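Catalase (Pseudomonas syringae, PDB 1M7S) breaks hydrogen peroxide down into water and oxygen at a heme iron, protecting cells from its toxic effects. Local coordinates at residues T110-N118 against P348-V356; Q305-L313 against R328-Q336. One frame throughout, in Å; residues are numbered along the deposited sequence.

Contact 1 of 2, residues T110-N118 against P348-V356; sequences TKFYTADGN and PVNQPKVAV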
ATOM      1  N   THR A 110       5.833  17.372  20.585  1.00  6.47           N
ATOM      2  CA  THR A 110       5.574  16.727  21.895  1.00  6.82           C
ATOM      3  C   THR A 110       4.194  16.089  21.866  1.00  8.02           C
ATOM      4  O   THR A 110       3.212  16.775  21.551  1.00  7.94           O
ATOM      5  CB  THR A 110       5.614  17.789  23.003  1.00  7.78           C
ATOM      6  OG1 THR A 110       6.880  18.441  23.022  1.00  7.24           O
ATOM      7  CG2 THR A 110       5.408  17.136  24.402  1.00  6.51           C
ATOM      8  N   LYS A 111       4.114  14.771  22.066  1.00  6.49           N
ATOM      9  CA  LYS A 111       2.866  14.060  22.191  1.00  6.48           C
ATOM     10  C   LYS A 111       2.572  13.956  23.721  1.00  6.75           C
ATOM     11  O   LYS A 111       3.374  13.322  24.409  1.00  7.54           O
ATOM     12  CB  LYS A 111       2.990  12.653  21.625  1.00  5.47           C
ATOM     13  CG  LYS A 111       1.750  11.796  21.773  1.00  6.07           C
ATOM     14  CD  LYS A 111       1.771  10.476  20.975  1.00  8.71           C
ATOM     15  CE  LYS A 111       1.788  10.736  19.464  1.00  5.83           C
ATOM     16  NZ  LYS A 111       0.583  11.494  19.000  1.00  6.42           N
ATOM     17  N   PHE A 112       1.495  14.607  24.142  1.00  7.30           N
ATOM     18  CA  PHE A 112       1.200  14.522  25.598  1.00  7.16           C
ATOM     19  C   PHE A 112       0.131  13.464  25.789  1.00  8.43           C
ATOM     20  O   PHE A 112      -0.921  13.544  25.147  1.00  9.27           O
ATOM     21  CB  PHE A 112       0.606  15.834  26.071  1.00  8.08           C
ATOM     22  CG  PHE A 112       1.475  17.037  26.152  1.00  7.87           C
ATOM     23  CD1 PHE A 112       1.690  17.842  25.029  1.00  7.33           C
ATOM     24  CD2 PHE A 112       2.075  17.424  27.337  1.00  6.10           C
ATOM     25  CE1 PHE A 112       2.445  19.000  25.120  1.00  7.83           C
ATOM     26  CE2 PHE A 112       2.834  18.571  27.418  1.00  7.51           C
ATOM     27  CZ  PHE A 112       3.036  19.395  26.310  1.00  9.30           C
ATOM     28  N   TYR A 113       0.363  12.414  26.562  1.00  7.47           N
ATOM     29  CA  TYR A 113      -0.620  11.349  26.694  1.00  8.00           C
ATOM     30  C   TYR A 113      -1.530  11.733  27.896  1.00 10.87           C
ATOM     31  O   TYR A 113      -1.299  11.169  28.963  1.00 10.38           O
ATOM     32  CB  TYR A 113       0.047  10.021  26.930  1.00  9.89           C
ATOM     33  CG  TYR A 113       0.967   9.500  25.809  1.00  7.51           C
ATOM     34  CD1 TYR A 113       0.467   8.732  24.803  1.00  8.77           C
ATOM     35  CD2 TYR A 113       2.308   9.794  25.851  1.00 10.93           C
ATOM     36  CE1 TYR A 113       1.301   8.227  23.790  1.00  7.36           C
ATOM     37  CE2 TYR A 113       3.192   9.295  24.867  1.00 12.34           C
ATOM     38  CZ  TYR A 113       2.653   8.522  23.861  1.00 10.22           C
ATOM     39  OH  TYR A 113       3.506   8.021  22.885  1.00  9.37           O
ATOM     40  N   THR A 114      -2.372  12.718  27.655  1.00 11.02           N
ATOM     41  CA  THR A 114      -3.165  13.284  28.766  1.00 12.47           C
ATOM     42  C   THR A 114      -4.314  12.386  29.163  1.00 12.49           C
ATOM     43  O   THR A 114      -4.765  11.464  28.504  1.00 12.29           O
ATOM     44  CB  THR A 114      -3.763  14.688  28.522  1.00 11.25           C
ATOM     45  OG1 THR A 114      -5.035  14.585  27.893  1.00  9.52           O
ATOM     46  CG2 THR A 114      -2.816  15.547  27.672  1.00 11.79           C
ATOM     47  N   ALA A 115      -4.854  12.779  30.332  1.00 15.34           N
ATOM     48  CA  ALA A 115      -6.014  12.053  30.885  1.00 15.17           C
ATOM     49  C   ALA A 115      -7.286  12.331  30.133  1.00 15.66           C
ATOM     50  O   ALA A 115      -8.306  11.700  30.462  1.00 18.32           O
ATOM     51  CB  ALA A 115      -6.123  12.557  32.350  1.00 17.73           C
ATOM     52  N   ASP A 116      -7.347  13.223  29.153  1.00 12.14           N
ATOM     53  CA  ASP A 116      -8.445  13.520  28.293  1.00 14.45           C
ATOM     54  C   ASP A 116      -8.180  13.070  26.827  1.00 11.87           C
ATOM     55  O   ASP A 116      -9.013  13.341  25.976  1.00 12.55           O
ATOM     56  CB  ASP A 116      -8.741  15.017  28.118  1.00 16.55           C
ATOM     57  CG  ASP A 116      -8.856  15.880  29.327  1.00 22.30           C
ATOM     58  OD1 ASP A 116      -9.137  15.328  30.425  1.00 24.08           O
ATOM     59  OD2 ASP A 116      -8.680  17.123  29.147  1.00 23.91           O
ATOM     60  N   GLY A 117      -7.072  12.410  26.606  1.00 10.52           N
ATOM     61  CA  GLY A 117      -6.725  11.982  25.231  1.00 12.12           C
ATOM     62  C   GLY A 117      -5.340  12.526  24.896  1.00 11.46           C
ATOM     63  O   GLY A 117      -4.695  13.338  25.590  1.00  9.57           O
ATOM     64  N   ASN A 118      -4.837  12.126  23.714  1.00 11.44           N
ATOM     65  CA  ASN A 118      -3.510  12.638  23.324  1.00 10.12           C
ATOM     66  C   ASN A 118      -3.628  14.000  22.626  1.00  9.42           C
ATOM     67  O   ASN A 118      -4.426  14.170  21.728  1.00 11.57           O
ATOM     68  CB  ASN A 118      -2.772  11.676  22.398  1.00 11.82           C
ATOM     69  CG  ASN A 118      -2.467  10.319  23.003  1.00 12.04           C
ATOM     70  OD1 ASN A 118      -2.556  10.127  24.230  1.00 10.63           O
ATOM     71  ND2 ASN A 118      -2.084   9.405  22.112  1.00 12.01           N
ATOM     72  N   PRO A 348       1.181   0.929  19.416  1.00 12.03           N
ATOM     73  CA  PRO A 348       1.579   1.203  20.778  1.00 12.16           C
ATOM     74  C   PRO A 348       1.975   2.636  21.064  1.00 12.88           C
ATOM     75  O   PRO A 348       1.371   3.303  21.947  1.00 11.73           O
ATOM     76  CB  PRO A 348       2.718   0.195  21.115  1.00 12.04           C
ATOM     77  CG  PRO A 348       2.284  -0.947  20.231  1.00 11.64           C
ATOM     78  CD  PRO A 348       1.694  -0.371  18.960  1.00 10.20           C
ATOM     79  N   VAL A 349       2.858   3.239  20.296  1.00  8.61           N
ATOM     80  CA  VAL A 349       3.349   4.585  20.560  1.00  7.35           C
ATOM     81  C   VAL A 349       2.279   5.652  20.338  1.00  6.92           C
ATOM     82  O   VAL A 349       2.457   6.745  20.932  1.00  9.29           O
ATOM     83  CB  VAL A 349       4.644   4.867  19.751  1.00  8.40           C
ATOM     84  CG1 VAL A 349       4.303   5.029  18.278  1.00  7.16           C
ATOM     85  CG2 VAL A 349       5.420   6.051  20.288  1.00  9.92           C
ATOM     86  N   ASN A 350       1.298   5.345  19.516  1.00  6.47           N
ATOM     87  CA  ASN A 350       0.284   6.339  19.215  1.00  8.02           C
ATOM     88  C   ASN A 350      -0.979   6.196  20.056  1.00 11.61           C
ATOM     89  O   ASN A 350      -1.833   7.093  20.003  1.00 11.27           O
ATOM     90  CB  ASN A 350      -0.053   6.274  17.721  1.00  7.85           C
ATOM     91  CG  ASN A 350       1.159   6.684  16.903  1.00  5.49           C
ATOM     92  OD1 ASN A 350       1.881   7.611  17.312  1.00  6.04           O
ATOM     93  ND2 ASN A 350       1.373   6.031  15.780  1.00  7.58           N
ATOM     94  N   GLN A 351      -1.099   5.091  20.813  1.00 10.38           N
ATOM     95  CA  GLN A 351      -2.365   4.928  21.570  1.00 12.36           C
ATOM     96  C   GLN A 351      -2.468   5.932  22.714  1.00 10.62           C
ATOM     97  O   GLN A 351      -1.486   6.297  23.340  1.00  9.09           O
ATOM     98  CB  GLN A 351      -2.356   3.525  22.212  1.00 11.95           C
ATOM     99  CG  GLN A 351      -2.575   2.368  21.276  1.00 16.72           C
ATOM    100  CD  GLN A 351      -2.218   1.033  21.935  1.00 17.74           C
ATOM    101  OE1 GLN A 351      -2.034   0.890  23.143  1.00 20.36           O
ATOM    102  NE2 GLN A 351      -2.044  -0.001  21.134  1.00 19.41           N
ATOM    103  N   PRO A 352      -3.679   6.359  23.044  1.00 10.37           N
ATOM    104  CA  PRO A 352      -3.916   7.255  24.161  1.00 12.02           C
ATOM    105  C   PRO A 352      -3.876   6.394  25.440  1.00 15.28           C
ATOM    106  O   PRO A 352      -4.005   5.152  25.335  1.00 14.66           O
ATOM    107  CB  PRO A 352      -5.346   7.775  23.996  1.00 12.18           C
ATOM    108  CG  PRO A 352      -5.997   6.684  23.188  1.00 12.57           C
ATOM    109  CD  PRO A 352      -4.912   5.975  22.351  1.00 11.88           C
ATOM    110  N   LYS A 353      -3.843   7.041  26.581  1.00 17.79           N
ATOM    111  CA  LYS A 353      -3.825   6.379  27.869  1.00 20.56           C
ATOM    112  C   LYS A 353      -5.260   6.275  28.426  1.00 22.63           C
ATOM    113  O   LYS A 353      -5.412   6.018  29.622  1.00 25.28           O
ATOM    114  CB  LYS A 353      -3.094   7.130  28.939  1.00 24.52           C
ATOM    115  CG  LYS A 353      -1.745   7.670  29.109  1.00 28.68           C
ATOM    116  CD  LYS A 353      -0.626   6.654  29.079  1.00 31.34           C
ATOM    117  CE  LYS A 353      -0.177   6.446  27.639  1.00 33.36           C
ATOM    118  NZ  LYS A 353       1.309   6.586  27.528  1.00 33.64           N
ATOM    119  N   VAL A 354      -6.270   6.574  27.658  1.00 19.47           N
ATOM    120  CA  VAL A 354      -7.674   6.519  27.983  1.00 20.20           C
ATOM    121  C   VAL A 354      -8.353   5.657  26.915  1.00 19.76           C
ATOM    122  O   VAL A 354      -7.775   5.357  25.866  1.00 17.31           O
ATOM    123  CB  VAL A 354      -8.377   7.897  28.032  1.00 18.48           C
ATOM    124  CG1 VAL A 354      -7.811   8.722  29.169  1.00 19.29           C
ATOM    125  CG2 VAL A 354      -8.219   8.613  26.704  1.00 17.90           C
ATOM    126  N   ALA A 355      -9.601   5.288  27.168  1.00 19.40           N
ATOM    127  CA  ALA A 355     -10.357   4.401  26.288  1.00 19.24           C
ATOM    128  C   ALA A 355     -10.736   5.010  24.960  1.00 18.71           C
ATOM    129  O   ALA A 355     -10.839   6.240  24.887  1.00 19.90           O
ATOM    130  CB  ALA A 355     -11.640   4.016  27.061  1.00 19.66           C
ATOM    131  N   VAL A 356     -10.777   4.216  23.902  1.00 18.12           N
ATOM    132  CA  VAL A 356     -11.240   4.652  22.581  1.00 16.48           C
ATOM    133  C   VAL A 356     -12.546   3.909  22.320  1.00 17.49           C
ATOM    134  O   VAL A 356     -12.637   2.667  22.395  1.00 19.14           O
ATOM    135  CB  VAL A 356     -10.217   4.320  21.471  1.00 18.34           C
ATOM    136  CG1 VAL A 356     -10.743   4.542  20.074  1.00 16.24           C
ATOM    137  CG2 VAL A 356      -8.935   5.116  21.768  1.00 16.10           C
TER
HETATM  138  O   HOH W   1      -1.607   9.611  19.098  1.00 13.42           O
HETATM  139  O   HOH W   2      -4.022   9.834  26.441  1.00 13.10           O
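Tyr113, on the hairpin of 110-118, meets the 348-356 loop with its hydroxyl and ring edge, while Lys353 comes over one face. The hydroxyl donates to Val349 O from within the carbonyl plane, with OH and O 2.6 Å apart, and Val349 O itself lies at the ring edge, in the ring plane. The Lys353 chain, bent at chi2 (-61°) and again at chi3, arches over Tyr113 CB so that NZ ends over the ring near CG. This is a cation-pi contact, Lys353 NZ being 3.7 Å from the centroid of the Tyr113 ring. Lys111 CG lies over the opposite face, toward the rim.

These residues belong to the catalase beta-barrel, where strands 107-114 and 117-124 join through a type I turn, Thr114 to Gly117. Thr114 OG1 braces that turn, accepting from Asp116 N in an ST turn and donating to Gly117 O at 2.6 Å. Val354 closes over it, CG1 lying 3.3 Å from Ala115 O and CG2 near the Gly117 backbone.

Asn118 ND2 reaches Gln351 O in a nearly straight but weak hydrogen bond of 3.4 Å, while its OD1 meets Pro352 CA. One water bridges Asn118 ND2, Lys111 NZ and Asn350 O; another joins Asn118 OD1, Thr114 O and Lys353 N. Lys111 NZ also forms a salt bridge with Asp120.

Contact 2 of 2, residues Q305-L313 against R328-Q336; sequences QVAMAPANL and RVFSYADTQ. With HEM (protoporphyrin IX containing Fe), chain E.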
ATOM      1  N   GLN A 305       7.567   5.281  13.788  1.00  7.13           N
ATOM      2  CA  GLN A 305       6.121   5.184  13.697  1.00  7.64           C
ATOM      3  C   GLN A 305       5.301   6.198  14.484  1.00  6.43           C
ATOM      4  O   GLN A 305       4.063   6.214  14.252  1.00  6.40           O
ATOM      5  CB  GLN A 305       5.665   3.762  14.036  1.00  7.46           C
ATOM      6  CG  GLN A 305       6.136   2.686  13.085  1.00  6.34           C
ATOM      7  CD  GLN A 305       5.549   1.327  13.401  1.00  8.49           C
ATOM      8  OE1 GLN A 305       5.123   0.663  12.462  1.00  8.96           O
ATOM      9  NE2 GLN A 305       5.483   0.916  14.695  1.00  7.24           N
ATOM     10  N   VAL A 306       5.882   7.066  15.285  1.00  7.51           N
ATOM     11  CA  VAL A 306       5.058   8.021  16.025  1.00  6.79           C
ATOM     12  C   VAL A 306       4.355   8.947  15.047  1.00  7.34           C
ATOM     13  O   VAL A 306       4.889   9.356  14.009  1.00  8.28           O
ATOM     14  CB  VAL A 306       5.881   8.742  17.097  1.00  8.87           C
ATOM     15  CG1 VAL A 306       6.874   9.766  16.527  1.00  8.12           C
ATOM     16  CG2 VAL A 306       4.970   9.358  18.162  1.00  8.34           C
ATOM     17  N   ALA A 307       3.110   9.299  15.348  1.00  5.26           N
ATOM     18  CA  ALA A 307       2.249  10.120  14.499  1.00  5.11           C
ATOM     19  C   ALA A 307       1.906  11.414  15.243  1.00  8.94           C
ATOM     20  O   ALA A 307       1.083  11.380  16.165  1.00  9.38           O
ATOM     21  CB  ALA A 307       0.998   9.323  14.146  1.00  9.20           C
ATOM     22  N   MET A 308       2.678  12.468  14.969  1.00  4.71           N
ATOM     23  CA  MET A 308       2.423  13.759  15.623  1.00  6.21           C
ATOM     24  C   MET A 308       1.460  14.563  14.760  1.00  7.79           C
ATOM     25  O   MET A 308       1.736  14.660  13.553  1.00  8.50           O
ATOM     26  CB  MET A 308       3.736  14.552  15.718  1.00  6.53           C
ATOM     27  CG  MET A 308       4.873  13.891  16.502  1.00  7.54           C
ATOM     28  SD  MET A 308       4.383  13.934  18.271  1.00  8.26           S
ATOM     29  CE  MET A 308       5.901  13.304  18.994  1.00  8.13           C
ATOM     30  N   ALA A 309       0.363  15.097  15.292  1.00  6.72           N
ATOM     31  CA  ALA A 309      -0.553  15.843  14.421  1.00  7.76           C
ATOM     32  C   ALA A 309      -1.263  16.926  15.205  1.00  8.42           C
ATOM     33  O   ALA A 309      -1.871  16.626  16.241  1.00  9.82           O
ATOM     34  CB  ALA A 309      -1.596  14.826  13.899  1.00  6.76           C
ATOM     35  N   PRO A 310      -1.323  18.119  14.673  1.00  9.41           N
ATOM     36  CA  PRO A 310      -2.043  19.229  15.286  1.00  9.97           C
ATOM     37  C   PRO A 310      -3.502  18.851  15.434  1.00 10.97           C
ATOM     38  O   PRO A 310      -4.192  19.332  16.333  1.00 13.79           O
ATOM     39  CB  PRO A 310      -1.758  20.473  14.424  1.00  9.63           C
ATOM     40  CG  PRO A 310      -0.466  20.070  13.747  1.00  7.89           C
ATOM     41  CD  PRO A 310      -0.599  18.568  13.452  1.00  7.01           C
ATOM     42  N   ALA A 311      -4.070  17.913  14.644  1.00 10.42           N
ATOM     43  CA  ALA A 311      -5.430  17.480  14.771  1.00 10.23           C
ATOM     44  C   ALA A 311      -5.630  16.688  16.083  1.00 12.40           C
ATOM     45  O   ALA A 311      -6.804  16.475  16.384  1.00 10.40           O
ATOM     46  CB  ALA A 311      -5.878  16.589  13.616  1.00  9.70           C
ATOM     47  N   ASN A 312      -4.608  16.202  16.760  1.00 10.11           N
ATOM     48  CA  ASN A 312      -4.868  15.431  17.981  1.00 11.80           C
ATOM     49  C   ASN A 312      -5.036  16.502  19.088  1.00 10.84           C
ATOM     50  O   ASN A 312      -4.052  17.034  19.586  1.00 11.33           O
ATOM     51  CB  ASN A 312      -3.712  14.491  18.288  1.00 12.72           C
ATOM     52  CG  ASN A 312      -3.653  13.295  17.359  1.00 13.67           C
ATOM     53  OD1 ASN A 312      -4.687  12.790  16.943  1.00 15.76           O
ATOM     54  ND2 ASN A 312      -2.456  12.794  17.015  1.00 15.08           N
ATOM     55  N   LEU A 313      -6.278  16.830  19.355  1.00 12.75           N
ATOM     56  CA  LEU A 313      -6.674  17.873  20.297  1.00 13.41           C
ATOM     57  C   LEU A 313      -7.549  17.297  21.410  1.00 13.16           C
ATOM     58  O   LEU A 313      -8.125  16.228  21.227  1.00 14.98           O
ATOM     59  CB  LEU A 313      -7.604  18.866  19.556  1.00 13.47           C
ATOM     60  CG  LEU A 313      -6.881  19.700  18.495  1.00 17.62           C
ATOM     61  CD1 LEU A 313      -7.893  20.280  17.503  1.00 18.28           C
ATOM     62  CD2 LEU A 313      -6.028  20.769  19.160  1.00 16.28           C
ATOM     63  N   ARG A 328      -2.559  22.645   8.581  1.00  5.51           N
ATOM     64  CA  ARG A 328      -1.841  21.623   9.366  1.00  7.75           C
ATOM     65  C   ARG A 328      -2.832  20.724  10.089  1.00  8.08           C
ATOM     66  O   ARG A 328      -2.561  19.532  10.225  1.00  7.85           O
ATOM     67  CB  ARG A 328      -0.884  22.255  10.359  1.00  8.56           C
ATOM     68  CG  ARG A 328       0.193  23.138   9.729  1.00  9.24           C
ATOM     69  CD  ARG A 328       1.079  23.725  10.863  1.00  8.77           C
ATOM     70  NE  ARG A 328       1.894  22.624  11.396  1.00  9.09           N
ATOM     71  CZ  ARG A 328       2.359  22.675  12.651  1.00 10.40           C
ATOM     72  NH1 ARG A 328       2.056  23.748  13.404  1.00 10.97           N
ATOM     73  NH2 ARG A 328       3.113  21.707  13.106  1.00  8.99           N
ATOM     74  N   VAL A 329      -4.028  21.256  10.410  1.00  7.63           N
ATOM     75  CA  VAL A 329      -5.050  20.378  11.022  1.00  8.66           C
ATOM     76  C   VAL A 329      -5.457  19.251  10.097  1.00  9.26           C
ATOM     77  O   VAL A 329      -5.762  18.135  10.523  1.00 10.86           O
ATOM     78  CB  VAL A 329      -6.252  21.247  11.458  1.00  9.29           C
ATOM     79  CG1 VAL A 329      -7.401  20.417  11.974  1.00 11.06           C
ATOM     80  CG2 VAL A 329      -5.717  22.141  12.599  1.00 11.40           C
ATOM     81  N   PHE A 330      -5.366  19.423   8.801  1.00  7.63           N
ATOM     82  CA  PHE A 330      -5.695  18.429   7.809  1.00  6.98           C
ATOM     83  C   PHE A 330      -4.481  17.543   7.465  1.00  8.25           C
ATOM     84  O   PHE A 330      -4.600  16.288   7.335  1.00  4.92           O
ATOM     85  CB  PHE A 330      -6.198  19.122   6.497  1.00  9.37           C
ATOM     86  CG  PHE A 330      -6.320  18.066   5.388  1.00 10.03           C
ATOM     87  CD1 PHE A 330      -7.349  17.153   5.428  1.00 12.14           C
ATOM     88  CD2 PHE A 330      -5.396  17.995   4.360  1.00  9.97           C
ATOM     89  CE1 PHE A 330      -7.468  16.168   4.451  1.00 11.64           C
ATOM     90  CE2 PHE A 330      -5.488  17.007   3.391  1.00 10.68           C
ATOM     91  CZ  PHE A 330      -6.518  16.082   3.444  1.00  9.47           C
ATOM     92  N   SER A 331      -3.368  18.213   7.173  1.00  6.15           N
ATOM     93  CA  SER A 331      -2.250  17.482   6.529  1.00  7.64           C
ATOM     94  C   SER A 331      -1.532  16.383   7.279  1.00  9.59           C
ATOM     95  O   SER A 331      -1.056  15.390   6.672  1.00  6.71           O
ATOM     96  CB  SER A 331      -1.223  18.578   6.106  1.00  9.57           C
ATOM     97  OG  SER A 331      -0.144  17.871   5.511  1.00 14.39           O
ATOM     98  N   TYR A 332      -1.377  16.541   8.590  1.00  8.61           N
ATOM     99  CA  TYR A 332      -0.571  15.492   9.299  1.00  7.88           C
ATOM    100  C   TYR A 332      -1.425  14.255   9.398  1.00  7.07           C
ATOM    101  O   TYR A 332      -0.983  13.163   9.086  1.00  5.87           O
ATOM    102  CB  TYR A 332      -0.213  16.004  10.692  1.00  7.06           C
ATOM    103  CG  TYR A 332       0.755  17.162  10.725  1.00  6.06           C
ATOM    104  CD1 TYR A 332       2.020  16.967  11.296  1.00  4.47           C
ATOM    105  CD2 TYR A 332       0.436  18.388  10.149  1.00  6.80           C
ATOM    106  CE1 TYR A 332       2.906  18.034  11.399  1.00  4.45           C
ATOM    107  CE2 TYR A 332       1.343  19.423  10.225  1.00  7.06           C
ATOM    108  CZ  TYR A 332       2.550  19.240  10.874  1.00  5.38           C
ATOM    109  OH  TYR A 332       3.442  20.307  10.907  1.00  7.39           O
ATOM    110  N   ALA A 333      -2.725  14.413   9.736  1.00  8.54           N
ATOM    111  CA  ALA A 333      -3.565  13.202   9.856  1.00  8.92           C
ATOM    112  C   ALA A 333      -3.652  12.520   8.509  1.00  9.78           C
ATOM    113  O   ALA A 333      -3.608  11.295   8.427  1.00  8.60           O
ATOM    114  CB  ALA A 333      -4.964  13.553  10.384  1.00  8.03           C
ATOM    115  N   ASP A 334      -3.706  13.326   7.437  1.00  6.77           N
ATOM    116  CA  ASP A 334      -3.778  12.755   6.097  1.00  8.80           C
ATOM    117  C   ASP A 334      -2.507  12.005   5.691  1.00  7.39           C
ATOM    118  O   ASP A 334      -2.595  10.873   5.220  1.00  7.86           O
ATOM    119  CB  ASP A 334      -4.024  13.904   5.121  1.00  7.52           C
ATOM    120  CG  ASP A 334      -4.164  13.421   3.697  1.00  8.48           C
ATOM    121  OD1 ASP A 334      -5.054  12.560   3.475  1.00  9.23           O
ATOM    122  OD2 ASP A 334      -3.327  13.925   2.896  1.00  9.14           O
ATOM    123  N   THR A 335      -1.342  12.635   5.881  1.00  5.51           N
ATOM    124  CA  THR A 335      -0.113  11.904   5.475  1.00  5.85           C
ATOM    125  C   THR A 335       0.083  10.655   6.343  1.00  6.43           C
ATOM    126  O   THR A 335       0.677   9.676   5.906  1.00  7.07           O
ATOM    127  CB  THR A 335       1.099  12.862   5.478  1.00  5.96           C
ATOM    128  OG1 THR A 335       2.204  12.228   4.793  1.00  5.61           O
ATOM    129  CG2 THR A 335       1.623  13.064   6.919  1.00  6.40           C
ATOM    130  N   GLN A 336      -0.407  10.621   7.592  1.00  4.74           N
ATOM    131  CA  GLN A 336      -0.216   9.456   8.454  1.00  6.00           C
ATOM    132  C   GLN A 336      -1.104   8.300   8.011  1.00  5.11           C
ATOM    133  O   GLN A 336      -0.805   7.122   8.132  1.00  7.03           O
ATOM    134  CB  GLN A 336      -0.427   9.863   9.928  1.00  6.74           C
ATOM    135  CG  GLN A 336       0.785  10.680  10.446  1.00  6.43           C
ATOM    136  CD  GLN A 336       0.502  11.733  11.509  1.00  9.61           C
ATOM    137  OE1 GLN A 336      -0.580  11.867  12.107  1.00  8.93           O
ATOM    138  NE2 GLN A 336       1.510  12.561  11.745  1.00  8.21           N
TER
HETATM  139  CHA HEM E 600       6.050  17.280   9.946  1.00  6.54           C
HETATM  140  CHB HEM E 600       6.536  21.451  12.352  1.00  8.71           C
HETATM  141  CHC HEM E 600       4.168  23.750   8.821  1.00  7.82           C
HETATM  142  CHD HEM E 600       2.846  19.462   6.949  1.00  4.96           C
HETATM  143  C1A HEM E 600       6.389  18.224  10.886  1.00  5.59           C
HETATM  144  C2A HEM E 600       7.187  17.943  12.104  1.00  6.48           C
HETATM  145  C3A HEM E 600       7.321  19.092  12.765  1.00  7.07           C
HETATM  146  C4A HEM E 600       6.645  20.121  11.992  1.00  8.02           C
HETATM  147  CMA HEM E 600       8.024  19.362  14.102  1.00  5.75           C
HETATM  148  CAA HEM E 600       7.691  16.529  12.441  1.00  7.84           C
HETATM  149  CBA HEM E 600       6.844  15.780  13.525  1.00  7.61           C
HETATM  150  CGA HEM E 600       7.582  14.469  13.906  1.00  6.17           C
HETATM  151  O1A HEM E 600       6.969  13.438  13.532  1.00  7.71           O
HETATM  152  O2A HEM E 600       8.624  14.673  14.560  1.00  8.89           O
HETATM  153  C1B HEM E 600       5.914  22.435  11.631  1.00 10.69           C
HETATM  154  C2B HEM E 600       5.745  23.820  12.051  1.00 12.34           C
HETATM  155  C3B HEM E 600       5.096  24.463  11.057  1.00 11.49           C
HETATM  156  C4B HEM E 600       4.837  23.503  10.020  1.00 11.68           C
HETATM  157  CMB HEM E 600       6.268  24.371  13.384  1.00 13.07           C
HETATM  158  CAB HEM E 600       4.673  25.926  10.918  1.00 12.55           C
HETATM  159  CBB HEM E 600       4.430  26.721  11.941  1.00 14.70           C
HETATM  160  C1C HEM E 600       3.527  22.782   8.091  1.00  7.92           C
HETATM  161  C2C HEM E 600       2.453  23.023   7.156  1.00  6.72           C
HETATM  162  C3C HEM E 600       2.068  21.840   6.658  1.00  7.04           C
HETATM  163  C4C HEM E 600       2.934  20.834   7.235  1.00  7.13           C
HETATM  164  CMC HEM E 600       1.806  24.400   6.847  1.00  8.55           C
HETATM  165  CAC HEM E 600       0.963  21.488   5.643  1.00  7.65           C
HETATM  166  CBC HEM E 600      -0.239  22.091   5.606  1.00  8.77           C
HETATM  167  C1D HEM E 600       3.672  18.516   7.570  1.00  5.78           C
HETATM  168  C2D HEM E 600       3.687  17.101   7.238  1.00  7.57           C
HETATM  169  C3D HEM E 600       4.557  16.499   8.052  1.00  7.26           C
HETATM  170  C4D HEM E 600       5.115  17.515   8.917  1.00  7.23           C
HETATM  171  CMD HEM E 600       2.817  16.516   6.111  1.00  7.55           C
HETATM  172  CAD HEM E 600       4.932  14.990   8.115  1.00  7.99           C
HETATM  173  CBD HEM E 600       4.087  14.301   9.247  1.00  4.38           C
HETATM  174  CGD HEM E 600       4.218  12.789   9.274  1.00  5.61           C
HETATM  175  O1D HEM E 600       3.969  12.229  10.398  1.00  7.85           O
HETATM  176  O2D HEM E 600       4.518  12.114   8.259  1.00  6.10           O
HETATM  177  NA  HEM E 600       6.133  19.565  10.843  1.00  7.82           N
HETATM  178  NB  HEM E 600       5.331  22.256  10.393  1.00  8.78           N
HETATM  179  NC  HEM E 600       3.827  21.437   8.102  1.00  8.38           N
HETATM  180  ND  HEM E 600       4.523  18.718   8.638  1.00  4.94           N
HETATM  181 FE   HEM E 600       4.894  20.484   9.525  1.00  7.98          FE
HETATM  182  O   HOH W   3      -3.347  16.982  11.548  1.00 10.93           O
HETATM  183  O   HOH W   4       6.902  21.502   8.396  1.00 25.12           O
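Pro310 and Tyr332 meet in a CH-pi contact: Pro310 CD sits 3.5 Å from the centroid of the Tyr332 ring, 18° off its normal, and the heme lies over the opposite face. Apolar packing extends along the same side of helix 323-339, with Ala309 CB against Tyr332 CB and, more loosely, Ala311 CB 4.4 Å from Val329 CG1. Pro310 CG also rests over the centre of the Arg328 guanidinium, whose other face is turned to the porphyrin.

Among the polar bonds, Gln336 NE2 serves two acceptors. It donates to Met308 O at 2.8 Å, approaching from well above that carbonyl plane, and to heme propionate O1D at 2.8 Å in an almost straight bond. A water links Val329 O and Ala333 N with Ala311 N, the last bond being weak.

Metal coordination completes the proximal heme site of the catalase fold. Tyr332 OH binds the iron at 2.0 Å, and Arg328 grips that same oxygen side-on through NE and NH2, the latter 2.6 Å from OH. The bend at chi3 (71°) turns the guanidinium edge toward it. Such a pairing would be expected to stabilise negative charge on the iron-bound tyrosine oxygen, as in other heme catalases.

Along the chain the order is 110-118, 305-313, 328-336, 348-356, so both segments of contact 2 fall between those of contact 1. The centres of the two contacts are about 14 Å apart. Contact 1 lies toward the outside, on a barrel hairpin; contact 2 is buried, where the loop after helix 299-304 packs on helix 323-339, whose chain then runs on into the loop 348-356. Ala307 joins them directly: its N is 2.9 Å from Asn350 OD1 and its O 2.9 Å from Lys111 NZ, both probable hydrogen bonds. The proximal heme segment is thereby tied to the barrel and to the later loop, and both contacts also meet a second subunit of the tetramer.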